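PDB 2PQ7: predicted HD superfamily hydrolase from uncultured Thermotogales bacterium, which binds two iron(III) ions in an all-helical HD domain and is probably a metal-dependent hydrolase, its substrate not established. Local coordinates for residues A63-I68 against E86-L91; E9-L14 against A59-L64; G125-D130 against F190-A195; E43-I48 against Q129-L134. All coordinates share one frame; numbering follows the deposited sequence. Where two conformers were deposited one is given.

Contact 1: A63-I68 against E86-L91. With FE (Fe (III) ion), chain C; FE (Fe (III) ion), chain B.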
loop_
_atom_site.group_PDB
_atom_site.type_symbol
_atom_site.label_atom_id
_atom_site.label_comp_id
_atom_site.label_asym_id
_atom_site.label_seq_id
_atom_site.Cartn_x
_atom_site.Cartn_y
_atom_site.Cartn_z
ATOM N N ALA A 63 -22.635 9.529 -11.266
ATOM C CA ALA A 63 -21.233 9.292 -10.955
ATOM C C ALA A 63 -20.298 9.720 -12.076
ATOM O O ALA A 63 -19.265 10.315 -11.833
ATOM C CB ALA A 63 -21.014 7.829 -10.655
ATOM N N LEU A 64 -20.650 9.364 -13.310
ATOM C CA LEU A 64 -19.797 9.760 -14.452
ATOM C C LEU A 64 -19.676 11.270 -14.603
ATOM O O LEU A 64 -18.621 11.800 -14.928
ATOM C CB LEU A 64 -20.295 9.120 -15.748
ATOM C CG LEU A 64 -19.731 7.756 -16.060
ATOM C CD1 LEU A 64 -20.357 7.342 -17.369
ATOM C CD2 LEU A 64 -18.175 7.895 -16.185
ATOM N N LEU A 65 -20.792 11.966 -14.377
ATOM C CA LEU A 65 -20.812 13.413 -14.557
ATOM C C LEU A 65 -20.475 14.252 -13.326
ATOM O O LEU A 65 -20.216 15.445 -13.464
ATOM C CB LEU A 65 -22.178 13.858 -15.052
ATOM C CG LEU A 65 -22.497 13.386 -16.463
ATOM C CD1 LEU A 65 -23.946 13.735 -16.795
ATOM C CD2 LEU A 65 -21.542 13.925 -17.480
ATOM N N HIS A 66 -20.363 13.619 -12.170
ATOM C CA HIS A 66 -20.364 14.444 -10.931
ATOM C C HIS A 66 -19.183 15.403 -10.814
ATOM O O HIS A 66 -19.346 16.482 -10.316
ATOM C CB HIS A 66 -20.508 13.602 -9.675
ATOM C CG HIS A 66 -19.234 13.017 -9.166
ATOM N ND1 HIS A 66 -18.581 11.984 -9.786
ATOM C CD2 HIS A 66 -18.500 13.323 -8.069
ATOM C CE1 HIS A 66 -17.480 11.692 -9.108
ATOM N NE2 HIS A 66 -17.406 12.501 -8.054
ATOM N N ASP A 67 -18.014 14.999 -11.292
ATOM C CA ASP A 67 -16.825 15.839 -11.262
ATOM C C ASP A 67 -16.388 16.326 -12.663
ATOM O O ASP A 67 -15.219 16.729 -12.821
ATOM C CB ASP A 67 -15.698 15.071 -10.605
ATOM C CG ASP A 67 -15.813 15.035 -9.081
ATOM O OD1 ASP A 67 -16.492 15.869 -8.414
ATOM O OD2 ASP A 67 -15.141 14.146 -8.478
ATOM N N ILE A 68 -17.320 16.341 -13.635
ATOM C CA ILE A 68 -16.947 16.701 -14.993
ATOM C C ILE A 68 -16.495 18.158 -15.094
ATOM O O ILE A 68 -15.692 18.488 -15.955
ATOM C CB ILE A 68 -18.029 16.343 -16.013
ATOM C CG1 ILE A 68 -17.397 16.194 -17.426
ATOM C CG2 ILE A 68 -19.197 17.351 -16.011
ATOM C CD1 ILE A 68 -18.371 15.864 -18.510
ATOM N N GLU A 86 -25.523 22.104 -13.706
ATOM C CA GLU A 86 -26.027 22.861 -14.844
ATOM C C GLU A 86 -25.675 22.151 -16.182
ATOM O O GLU A 86 -26.479 22.081 -17.087
ATOM C CB GLU A 86 -25.440 24.289 -14.786
ATOM C CG GLU A 86 -25.807 25.158 -15.977
ATOM C CD GLU A 86 -25.170 26.554 -15.929
ATOM O OE1 GLU A 86 -25.227 27.202 -14.850
ATOM O OE2 GLU A 86 -24.701 27.013 -17.000
ATOM N N TYR A 87 -24.474 21.629 -16.233
ATOM C CA TYR A 87 -24.016 20.911 -17.422
ATOM C C TYR A 87 -24.896 19.696 -17.644
ATOM O O TYR A 87 -25.353 19.444 -18.780
ATOM C CB TYR A 87 -22.541 20.503 -17.302
ATOM C CG TYR A 87 -22.104 19.748 -18.518
ATOM C CD1 TYR A 87 -21.843 20.407 -19.681
ATOM C CD2 TYR A 87 -21.956 18.374 -18.492
ATOM C CE1 TYR A 87 -21.482 19.712 -20.838
ATOM C CE2 TYR A 87 -21.627 17.649 -19.658
ATOM C CZ TYR A 87 -21.373 18.328 -20.791
ATOM O OH TYR A 87 -21.035 17.594 -21.931
ATOM N N ALA A 88 -25.132 18.890 -16.626
ATOM C CA ALA A 88 -26.002 17.714 -16.781
ATOM C C ALA A 88 -27.388 18.073 -17.249
ATOM O O ALA A 88 -27.994 17.402 -18.063
ATOM C CB ALA A 88 -26.036 16.949 -15.480
ATOM N N SER A 89 -27.929 19.173 -16.745
ATOM C CA SER A 89 -29.255 19.646 -17.190
ATOM C C SER A 89 -29.321 20.074 -18.640
ATOM O O SER A 89 -30.397 20.129 -19.220
ATOM C CB SER A 89 -29.712 20.825 -16.327
ATOM O OG SER A 89 -29.931 20.402 -15.019
ATOM N N GLY A 90 -28.196 20.475 -19.191
ATOM C CA GLY A 90 -28.143 20.798 -20.586
ATOM C C GLY A 90 -27.887 19.598 -21.474
ATOM O O GLY A 90 -28.524 19.428 -22.483
ATOM N N LEU A 91 -26.966 18.743 -21.055
ATOM C CA LEU A 91 -26.548 17.602 -21.877
ATOM C C LEU A 91 -27.623 16.521 -21.959
ATOM O O LEU A 91 -27.958 16.049 -23.034
ATOM C CB LEU A 91 -25.282 16.962 -21.302
ATOM C CG LEU A 91 -24.873 15.617 -21.949
ATOM C CD1 LEU A 91 -24.353 15.930 -23.345
ATOM C CD2 LEU A 91 -23.818 14.946 -21.143
HETATM FE FE FE C . -15.665 13.034 -6.765
HETATM FE FE FE B . -16.616 16.464 -6.507
HETATM O O HOH W 1 -16.681 14.583 -5.831
#
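Tyr87 has CG anti to its backbone N (chi1 179°), set toward the 65-68 turn, and its ring meets Ile68 and Leu65. Ile68 has CG1 anti to N (chi1 -157°), which leaves CG2 between the backbone N and the carbonyl carbon; the side chain crosses the tyrosine at about a right angle. Its CG2 approaches CD2 of Tyr87 obliquely at 3.8 Å, and its CD1 lies 3.9 Å from CE2 of Tyr87. Leu65 splits its two methyls: CD1 meets CB of Ala88 at 4.1 Å, while CD2 sits at the ring edge of Tyr87 and also faces CD2 of Leu91. The contact is wholly apolar.

The type I turn from Leu65 to Ile68 sends these two residues to helix 80-91 and the HD pair, His66 and Asp67, to the metals. His66 NE2 binds one iron at 2.2 Å, and the opposite ring nitrogen ND1 donates to Ala63 O (2.7 Å) in the ring plane, which fixes the ring's rotation. Asp67 bridges the irons, OD1 on one and OD2 on the other, beside a bridging water. His37, Asp132, His80 and His112 contribute further ligands. Around this junction, helix 99-111 packs on Leu65 and Ala88 through Ile109, helix 14-25 touches Ile68 and Tyr87, and helix 35-52 lies against Ala63 and His66.

Contact 2: E9-L14 against A59-L64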
loop_
_atom_site.group_PDB
_atom_site.type_symbol
_atom_site.label_atom_id
_atom_site.label_comp_id
_atom_site.label_asym_id
_atom_site.label_seq_id
_atom_site.Cartn_x
_atom_site.Cartn_y
_atom_site.Cartn_z
ATOM N N GLU A 9 -24.689 -2.187 -22.245
ATOM C CA GLU A 9 -25.889 -2.934 -22.571
ATOM C C GLU A 9 -27.112 -2.446 -21.800
ATOM O O GLU A 9 -28.261 -2.635 -22.258
ATOM C CB GLU A 9 -25.684 -4.422 -22.249
ATOM C CG GLU A 9 -24.776 -5.131 -23.213
ATOM C CD GLU A 9 -24.399 -6.541 -22.733
ATOM O OE1 GLU A 9 -24.718 -6.918 -21.567
ATOM O OE2 GLU A 9 -23.774 -7.267 -23.532
ATOM N N ARG A 10 -26.887 -1.890 -20.601
ATOM C CA ARG A 10 -27.973 -1.419 -19.727
ATOM C C ARG A 10 -28.239 0.054 -19.704
ATOM O O ARG A 10 -29.334 0.475 -19.369
ATOM C CB ARG A 10 -27.699 -1.824 -18.283
ATOM C CG ARG A 10 -27.962 -3.277 -18.016
ATOM C CD ARG A 10 -27.592 -3.747 -16.648
ATOM N NE ARG A 10 -28.562 -3.454 -15.592
ATOM C CZ ARG A 10 -28.576 -4.055 -14.416
ATOM N NH1 ARG A 10 -27.686 -4.992 -14.120
ATOM N NH2 ARG A 10 -29.477 -3.689 -13.505
ATOM N N ILE A 11 -27.250 0.862 -20.060
ATOM C CA ILE A 11 -27.391 2.324 -19.882
ATOM C C ILE A 11 -27.310 3.071 -21.185
ATOM O O ILE A 11 -26.253 3.064 -21.821
ATOM C CB ILE A 11 -26.305 2.799 -18.896
ATOM C CG1 ILE A 11 -26.428 2.013 -17.604
ATOM C CG2 ILE A 11 -26.432 4.323 -18.678
ATOM C CD1 ILE A 11 -25.291 2.114 -16.758
ATOM N N PRO A 12 -28.411 3.763 -21.588
ATOM C CA PRO A 12 -28.360 4.508 -22.821
ATOM C C PRO A 12 -27.280 5.542 -22.846
ATOM O O PRO A 12 -27.031 6.213 -21.835
ATOM C CB PRO A 12 -29.711 5.236 -22.870
ATOM C CG PRO A 12 -30.560 4.506 -22.008
ATOM C CD PRO A 12 -29.741 3.901 -20.951
ATOM N N HIS A 13 -26.662 5.675 -23.995
ATOM C CA HIS A 13 -25.677 6.701 -24.269
ATOM C C HIS A 13 -24.451 6.646 -23.424
ATOM O O HIS A 13 -23.680 7.599 -23.421
ATOM C CB HIS A 13 -26.309 8.092 -24.175
ATOM C CG HIS A 13 -27.443 8.278 -25.112
ATOM N ND1 HIS A 13 -27.252 8.530 -26.449
ATOM C CD2 HIS A 13 -28.777 8.153 -24.930
ATOM C CE1 HIS A 13 -28.432 8.611 -27.038
ATOM N NE2 HIS A 13 -29.372 8.397 -26.137
ATOM N N LEU A 14 -24.193 5.507 -22.801
ATOM C CA LEU A 14 -23.065 5.429 -21.912
ATOM C C LEU A 14 -21.732 5.691 -22.588
ATOM O O LEU A 14 -20.873 6.349 -22.045
ATOM C CB LEU A 14 -23.047 4.100 -21.162
ATOM C CG LEU A 14 -21.959 3.990 -20.090
ATOM C CD1 LEU A 14 -22.147 5.047 -19.065
ATOM C CD2 LEU A 14 -21.982 2.634 -19.415
ATOM N N ALA A 59 -27.744 6.452 -11.080
ATOM C CA ALA A 59 -26.550 6.357 -10.261
ATOM C C ALA A 59 -25.265 6.410 -11.068
ATOM O O ALA A 59 -24.357 7.155 -10.770
ATOM C CB ALA A 59 -26.646 5.128 -9.410
ATOM N N ILE A 60 -25.226 5.627 -12.153
ATOM C CA ILE A 60 -24.076 5.585 -13.021
ATOM C C ILE A 60 -23.796 6.907 -13.714
ATOM O O ILE A 60 -22.653 7.363 -13.747
ATOM C CB ILE A 60 -24.281 4.504 -14.117
ATOM C CG1 ILE A 60 -24.202 3.131 -13.471
ATOM C CG2 ILE A 60 -23.286 4.623 -15.253
ATOM C CD1 ILE A 60 -22.833 2.804 -12.802
ATOM N N ILE A 61 -24.854 7.470 -14.296
ATOM C CA ILE A 61 -24.737 8.732 -15.018
ATOM C C ILE A 61 -24.339 9.858 -14.055
ATOM O O ILE A 61 -23.447 10.642 -14.377
ATOM C CB ILE A 61 -25.969 9.019 -15.879
ATOM C CG1 ILE A 61 -26.010 7.965 -17.038
ATOM C CG2 ILE A 61 -25.942 10.412 -16.439
ATOM C CD1 ILE A 61 -27.248 8.043 -17.852
ATOM N N ALA A 62 -24.950 9.858 -12.880
ATOM C CA ALA A 62 -24.571 10.889 -11.941
ATOM C C ALA A 62 -23.086 10.753 -11.525
ATOM O O ALA A 62 -22.358 11.722 -11.435
ATOM C CB ALA A 62 -25.414 10.744 -10.781
ATOM N N ALA A 63 -22.635 9.529 -11.266
ATOM C CA ALA A 63 -21.233 9.292 -10.955
ATOM C C ALA A 63 -20.298 9.720 -12.076
ATOM O O ALA A 63 -19.265 10.315 -11.833
ATOM C CB ALA A 63 -21.014 7.829 -10.655
ATOM N N LEU A 64 -20.650 9.364 -13.310
ATOM C CA LEU A 64 -19.797 9.760 -14.452
ATOM C C LEU A 64 -19.676 11.270 -14.603
ATOM O O LEU A 64 -18.621 11.800 -14.928
ATOM C CB LEU A 64 -20.295 9.120 -15.748
ATOM C CG LEU A 64 -19.731 7.756 -16.060
ATOM C CD1 LEU A 64 -20.357 7.342 -17.369
ATOM C CD2 LEU A 64 -18.175 7.895 -16.185
#
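Ile11 and Leu14 press their methyl groups onto Ile60, Ile61 and Leu64 of helix 56-65, and the packing is tightest where the two leucines meet. Leu14 CD1 lies 3.4 Å from Leu64 CD1, closer than usual for two carbons, with the side chains crossing at about a right angle. The same methyl reaches Ile60 CG2 at 4.0 Å. Leu14 has CG anti to its backbone N (chi1 -174°), and its branch end comes nearer to the helix than its CB bond suggests. Ile11 works with both arms: CD1 sets against the CG1 and CG2 branches of Ile60, 3.5 Å from CG2, whereas the Ile11 and Ile61 side chains slide past each other in opposite directions, with Ile11 CG2 3.9 Å from Ile61 CD1.

Toward solvent the fit slackens. Pro12 is exposed and offers little more than its carbonyl O, 4.4 Å from Ile61 CD1, while His13, also exposed, occupies the N-cap position of helix 14-25. A type II turn from Ile11 to Leu14, closed by a weak bond from Leu14 N to Ile11 O, brings both apolar residues to the helix and leaves Pro12 and His13 at the surface between them. The linker between helices 4-10 and 14-25 lies on helix 56-65, with Phe97 beside both Pro12 and Ile61, Ile17 and Leu18 of helix 14-25 against Leu64, and Met42 and Ser46 of helix 35-52 on Ile60.

Contact 3: G125-D130 against F190-A195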
loop_
_atom_site.group_PDB
_atom_site.type_symbol
_atom_site.label_atom_id
_atom_site.label_comp_id
_atom_site.label_asym_id
_atom_site.label_seq_id
_atom_site.Cartn_x
_atom_site.Cartn_y
_atom_site.Cartn_z
ATOM N N GLY A 125 -28.733 11.010 -5.088
ATOM C CA GLY A 125 -27.750 11.851 -4.448
ATOM C C GLY A 125 -27.040 11.196 -3.269
ATOM O O GLY A 125 -25.859 11.389 -3.095
ATOM N N LYS A 126 -27.761 10.389 -2.517
ATOM C CA LYS A 126 -27.215 9.660 -1.408
ATOM C C LYS A 126 -26.225 8.611 -1.895
ATOM O O LYS A 126 -25.126 8.465 -1.351
ATOM C CB LYS A 126 -28.344 9.082 -0.568
ATOM C CG LYS A 126 -29.053 10.222 0.235
ATOM C CD LYS A 126 -30.232 9.680 1.042
ATOM C CE LYS A 126 -31.116 10.809 1.603
ATOM N NZ LYS A 126 -32.474 10.304 2.053
ATOM N N ILE A 127 -26.609 7.847 -2.910
ATOM C CA ILE A 127 -25.735 6.845 -3.505
ATOM C C ILE A 127 -24.492 7.502 -4.071
ATOM O O ILE A 127 -23.366 7.017 -3.837
ATOM C CB ILE A 127 -26.459 6.056 -4.596
ATOM C CG1 ILE A 127 -27.544 5.194 -3.934
ATOM C CG2 ILE A 127 -25.480 5.219 -5.418
ATOM C CD1 ILE A 127 -28.444 4.510 -4.889
ATOM N N LEU A 128 -24.648 8.632 -4.738
ATOM C CA LEU A 128 -23.519 9.333 -5.346
ATOM C C LEU A 128 -22.544 9.765 -4.288
ATOM O O LEU A 128 -21.343 9.570 -4.432
ATOM C CB LEU A 128 -23.977 10.554 -6.153
ATOM C CG LEU A 128 -22.843 11.416 -6.706
ATOM C CD1 LEU A 128 -21.904 10.607 -7.636
ATOM C CD2 LEU A 128 -23.397 12.613 -7.425
ATOM N N GLN A 129 -23.060 10.411 -3.232
ATOM C CA GLN A 129 -22.197 10.849 -2.163
ATOM C C GLN A 129 -21.478 9.691 -1.503
ATOM O O GLN A 129 -20.261 9.772 -1.294
ATOM C CB GLN A 129 -22.955 11.687 -1.162
ATOM C CG GLN A 129 -22.042 12.338 -0.205
ATOM C CD GLN A 129 -22.742 13.457 0.567
ATOM O OE1 GLN A 129 -23.575 13.209 1.432
ATOM N NE2 GLN A 129 -22.399 14.695 0.256
ATOM N N ASP A 130 -22.153 8.571 -1.265
ATOM C CA ASP A 130 -21.498 7.427 -0.720
ATOM C C ASP A 130 -20.388 6.929 -1.640
ATOM O O ASP A 130 -19.287 6.597 -1.181
ATOM C CB ASP A 130 -22.472 6.266 -0.509
ATOM C CG ASP A 130 -23.380 6.430 0.695
ATOM O OD1 ASP A 130 -23.215 7.402 1.508
ATOM O OD2 ASP A 130 -24.252 5.531 0.856
ATOM N N PHE A 190 -21.990 6.887 6.201
ATOM C CA PHE A 190 -22.553 6.625 4.879
ATOM C C PHE A 190 -24.074 6.470 4.907
ATOM O O PHE A 190 -24.648 6.012 5.884
ATOM C CB PHE A 190 -21.866 5.425 4.274
ATOM C CG PHE A 190 -20.441 5.693 3.923
ATOM C CD1 PHE A 190 -19.435 5.701 4.913
ATOM C CD2 PHE A 190 -20.092 5.997 2.620
ATOM C CE1 PHE A 190 -18.139 5.999 4.563
ATOM C CE2 PHE A 190 -18.791 6.286 2.270
ATOM C CZ PHE A 190 -17.810 6.284 3.236
ATOM N N TRP A 191 -24.722 6.866 3.812
ATOM C CA TRP A 191 -26.166 6.843 3.718
ATOM C C TRP A 191 -26.745 5.465 3.582
ATOM O O TRP A 191 -27.795 5.153 4.180
ATOM C CB TRP A 191 -26.647 7.639 2.493
ATOM C CG TRP A 191 -26.367 9.061 2.541
ATOM C CD1 TRP A 191 -25.385 9.744 1.875
ATOM C CD2 TRP A 191 -27.078 10.012 3.301
ATOM N NE1 TRP A 191 -25.443 11.079 2.190
ATOM C CE2 TRP A 191 -26.480 11.265 3.070
ATOM C CE3 TRP A 191 -28.174 9.933 4.159
ATOM C CZ2 TRP A 191 -26.954 12.429 3.656
ATOM C CZ3 TRP A 191 -28.636 11.084 4.749
ATOM C CH2 TRP A 191 -28.033 12.321 4.489
ATOM N N THR A 192 -26.164 4.667 2.694
ATOM C CA THR A 192 -26.695 3.367 2.388
ATOM C C THR A 192 -26.045 2.239 3.176
ATOM O O THR A 192 -24.869 2.283 3.505
ATOM C CB THR A 192 -26.575 3.016 0.891
ATOM O OG1 THR A 192 -25.196 2.928 0.502
ATOM C CG2 THR A 192 -27.253 4.047 0.036
ATOM N N GLU A 193 -26.793 1.186 3.466
ATOM C CA GLU A 193 -26.216 0.046 4.146
ATOM C C GLU A 193 -25.105 -0.619 3.332
ATOM O O GLU A 193 -24.107 -1.081 3.886
ATOM C CB GLU A 193 -27.339 -0.965 4.468
ATOM C CG GLU A 193 -26.856 -2.214 5.189
ATOM C CD GLU A 193 -26.244 -1.910 6.563
ATOM O OE1 GLU A 193 -26.431 -0.799 7.138
ATOM O OE2 GLU A 193 -25.553 -2.820 7.077
ATOM N N THR A 194 -25.275 -0.709 2.032
ATOM C CA THR A 194 -24.258 -1.293 1.188
ATOM C C THR A 194 -22.965 -0.471 1.281
ATOM O O THR A 194 -21.879 -1.069 1.435
ATOM C CB THR A 194 -24.720 -1.407 -0.274
ATOM O OG1 THR A 194 -25.934 -2.174 -0.335
ATOM C CG2 THR A 194 -23.660 -1.976 -1.190
ATOM N N ALA A 195 -23.039 0.860 1.215
ATOM C CA ALA A 195 -21.835 1.657 1.335
ATOM C C ALA A 195 -21.235 1.501 2.714
ATOM O O ALA A 195 -20.015 1.462 2.827
ATOM C CB ALA A 195 -22.092 3.133 1.039
#
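Trp191 lays one indole face over the aliphatic chain of Lys126, the two side chains crossing at about a right angle. Lys126 CG stands 3.7 Å from the centroid of the five-membered ring, 15° off its normal, a CH-pi contact; the extended chain carries CD and CE past the rim of the six-membered ring, near CE3. Gln129, CG anti to its backbone N and extended beyond, comes to the indole edge, where NE1 donates to OE1 (2.9 Å), nearly straight at 171°. Its amide is almost coplanar with the indole (10°), and NE2 is held in turn by His112 O, the carbonyl of an iron ligand.

The carboxylate of Asp130 faces the chain entering helix 193-217. OD1 accepts from Trp191 N at 2.8 Å and OD2 from Thr192 N at 2.8 Å, each through its syn lone pair. Thr192 OG1 also donates to OD2 (2.8 Å), nearly along the C-O axis. That hydroxyl faces two ways, since its oxygen accepts the N-cap bond from Ala195 N at 3.1 Å. Phe190 turns its ring edge to Asp130 O, with CE2 at 3.5 Å, while Arg133 makes a cation-pi contact with the same ring.

Three donors therefore satisfy the buried carboxylate, two of them on OD2, and would be expected to favour its ionised form; with the dipole of the capped helix 193-217 close by, a negative charge here is probably stabilised.

Contact 4: E43-I48 against Q129-L134. With FE (Fe (III) ion), chain C.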
loop_
_atom_site.group_PDB
_atom_site.type_symbol
_atom_site.label_atom_id
_atom_site.label_comp_id
_atom_site.label_asym_id
_atom_site.label_seq_id
_atom_site.Cartn_x
_atom_site.Cartn_y
_atom_site.Cartn_z
ATOM N N GLU A 43 -17.798 2.794 -10.436
ATOM C CA GLU A 43 -17.779 1.378 -10.022
ATOM C C GLU A 43 -18.460 1.224 -8.670
ATOM O O GLU A 43 -19.277 0.304 -8.489
ATOM C CB GLU A 43 -16.343 0.837 -9.962
ATOM C CG GLU A 43 -15.691 0.758 -11.327
ATOM C CD GLU A 43 -16.378 -0.224 -12.270
ATOM O OE1 GLU A 43 -17.056 -1.156 -11.774
ATOM O OE2 GLU A 43 -16.218 -0.067 -13.506
ATOM N N ASN A 44 -18.166 2.108 -7.720
ATOM C CA ASN A 44 -18.800 2.073 -6.402
ATOM C C ASN A 44 -20.305 2.294 -6.520
ATOM O O ASN A 44 -21.107 1.608 -5.888
ATOM C CB ASN A 44 -18.243 3.149 -5.517
ATOM C CG ASN A 44 -16.781 2.991 -5.209
ATOM O OD1 ASN A 44 -16.215 1.902 -5.343
ATOM N ND2 ASN A 44 -16.169 4.068 -4.773
ATOM N N ALA A 45 -20.708 3.251 -7.352
ATOM C CA ALA A 45 -22.139 3.528 -7.540
ATOM C C ALA A 45 -22.877 2.352 -8.153
ATOM O O ALA A 45 -24.038 2.098 -7.795
ATOM C CB ALA A 45 -22.339 4.763 -8.415
ATOM N N SER A 46 -22.198 1.636 -9.053
ATOM C CA SER A 46 -22.771 0.467 -9.715
ATOM C C SER A 46 -23.070 -0.630 -8.673
ATOM O O SER A 46 -24.161 -1.222 -8.651
ATOM C CB SER A 46 -21.786 -0.069 -10.741
ATOM O OG SER A 46 -22.315 -1.196 -11.373
ATOM N N GLU A 47 -22.106 -0.871 -7.803
ATOM C CA GLU A 47 -22.264 -1.867 -6.728
ATOM C C GLU A 47 -23.421 -1.475 -5.794
ATOM O O GLU A 47 -24.376 -2.257 -5.516
ATOM C CB GLU A 47 -20.977 -1.947 -5.903
ATOM C CG GLU A 47 -19.671 -2.172 -6.671
ATOM N N ILE A 48 -23.387 -0.221 -5.361
ATOM C CA ILE A 48 -24.347 0.246 -4.388
ATOM C C ILE A 48 -25.782 0.182 -4.969
ATOM O O ILE A 48 -26.703 -0.392 -4.348
ATOM C CB ILE A 48 -24.011 1.656 -3.922
ATOM C CG1 ILE A 48 -22.689 1.649 -3.142
ATOM C CG2 ILE A 48 -25.142 2.223 -3.077
ATOM C CD1 ILE A 48 -22.107 3.040 -2.981
ATOM N N GLN A 129 -23.060 10.411 -3.232
ATOM C CA GLN A 129 -22.197 10.849 -2.163
ATOM C C GLN A 129 -21.478 9.691 -1.503
ATOM O O GLN A 129 -20.261 9.772 -1.294
ATOM C CB GLN A 129 -22.955 11.687 -1.162
ATOM C CG GLN A 129 -22.042 12.338 -0.205
ATOM C CD GLN A 129 -22.742 13.457 0.567
ATOM O OE1 GLN A 129 -23.575 13.209 1.432
ATOM N NE2 GLN A 129 -22.399 14.695 0.256
ATOM N N ASP A 130 -22.153 8.571 -1.265
ATOM C CA ASP A 130 -21.498 7.427 -0.720
ATOM C C ASP A 130 -20.388 6.929 -1.640
ATOM O O ASP A 130 -19.287 6.597 -1.181
ATOM C CB ASP A 130 -22.472 6.266 -0.509
ATOM C CG ASP A 130 -23.380 6.430 0.695
ATOM O OD1 ASP A 130 -23.215 7.402 1.508
ATOM O OD2 ASP A 130 -24.252 5.531 0.856
ATOM N N ALA A 131 -20.704 6.784 -2.906
ATOM C CA ALA A 131 -19.783 6.277 -3.916
ATOM C C ALA A 131 -18.516 7.142 -4.027
ATOM O O ALA A 131 -17.379 6.629 -4.192
ATOM C CB ALA A 131 -20.491 6.214 -5.248
ATOM N N ASP A 132 -18.718 8.448 -3.930
ATOM C CA ASP A 132 -17.634 9.435 -4.008
ATOM C C ASP A 132 -16.762 9.290 -2.768
ATOM O O ASP A 132 -15.524 9.130 -2.865
ATOM C CB ASP A 132 -18.244 10.824 -4.069
ATOM C CG ASP A 132 -17.235 11.927 -4.372
ATOM O OD1 ASP A 132 -16.354 11.709 -5.249
ATOM O OD2 ASP A 132 -17.366 13.004 -3.751
ATOM N N ARG A 133 -17.403 9.277 -1.597
ATOM C CA ARG A 133 -16.623 9.271 -0.356
ATOM C C ARG A 133 -15.928 7.958 -0.117
ATOM O O ARG A 133 -14.837 7.942 0.489
ATOM C CB ARG A 133 -17.472 9.680 0.847
ATOM C CG ARG A 133 -18.012 11.075 0.741
ATOM C CD ARG A 133 -19.008 11.456 1.795
ATOM N NE ARG A 133 -18.378 11.380 3.117
ATOM C CZ ARG A 133 -18.539 10.406 4.022
ATOM N NH1 ARG A 133 -19.396 9.394 3.863
ATOM N NH2 ARG A 133 -17.853 10.488 5.153
ATOM N N LEU A 134 -16.450 6.850 -0.658
ATOM C CA LEU A 134 -15.782 5.557 -0.480
ATOM C C LEU A 134 -14.383 5.578 -1.122
ATOM O O LEU A 134 -13.530 4.778 -0.755
ATOM C CB LEU A 134 -16.555 4.419 -1.156
ATOM C CG LEU A 134 -17.679 3.761 -0.370
ATOM C CD1 LEU A 134 -18.511 2.811 -1.274
ATOM C CD2 LEU A 134 -17.045 2.975 0.842
HETATM FE FE FE C . -15.665 13.034 -6.765
HETATM O O HOH W 1 -16.681 14.583 -5.831
#
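Asn44 reaches across from helix 35-52 to Ala131 of helix 123-133, within the all-helical HD domain. The helix segments run at 134° to each other and approach to 8.4 Å, and the closest backbone approach is at this pair. Asn44 ND2 donates to Ala131 O at 2.9 Å, on a lone pair in the carbonyl plane and nearly straight at 168°; the acceptor also lies in the plane of the asparagine amide. The methyl of Ala131 packs against Asn44 CB and Ala45 N and lies 3.9 Å from Ala45 CB, alanine on alanine being consistent with so close an approach. One turn further along, Ile48 CD1 meets Leu134 CD1 tip to tip at 4.0 Å and also touches Asp130 CB and the Ala131 backbone.

In the next shell, Asn44 has CG anti to its carbonyl carbon (chi1 -64°), which sets CG on the side of helix 123-133, and Asn44 OD1 is hydrogen-bonded elsewhere. Helix 193-217 closes over this side, Ala195 resting on Ile48 and Ala199 on Leu134, while Ala63 of helix 56-65 backs Ala45. Val41, a turn before Ala45, touches both Ala131 and Asp132.

Asp132, the last residue of the H...HD...D metal motif, follows Ala131 directly but points away from helix 35-52. The asparagine bond thus falls on the residue just before a metal ligand, and His37, His66 and Asp67 complete the protein ligands of the same iron. Asp132 OD1 binds that iron at 2.1 Å, while OD2 accepts a hydrogen bond at 2.7 Å from the water oxygen that bridges the two irons.

Helix 56-65 carries contacts 1 and 2, whose centres lie 11 Å apart and which share Ala63 and Leu64; helix 123-133 carries contacts 3 and 4, 7 Å apart, with Gln129 and Asp130 in common. Helix 35-52 joins the two pairs, since Ala45 of contact 4 packs on Ala63. Along the chain, contact 1 is nested within the loop closed by contact 4, contact 2 crosses contact 4, and contact 3 opens after contacts 1 and 2 have closed. Contacts 1 and 4, 16 Å apart, converge on one iron and the bridging water, so ligands distant in sequence meet, whereas contacts 2 and 3 tie the N-terminal linker and the C-terminal helix to this framework.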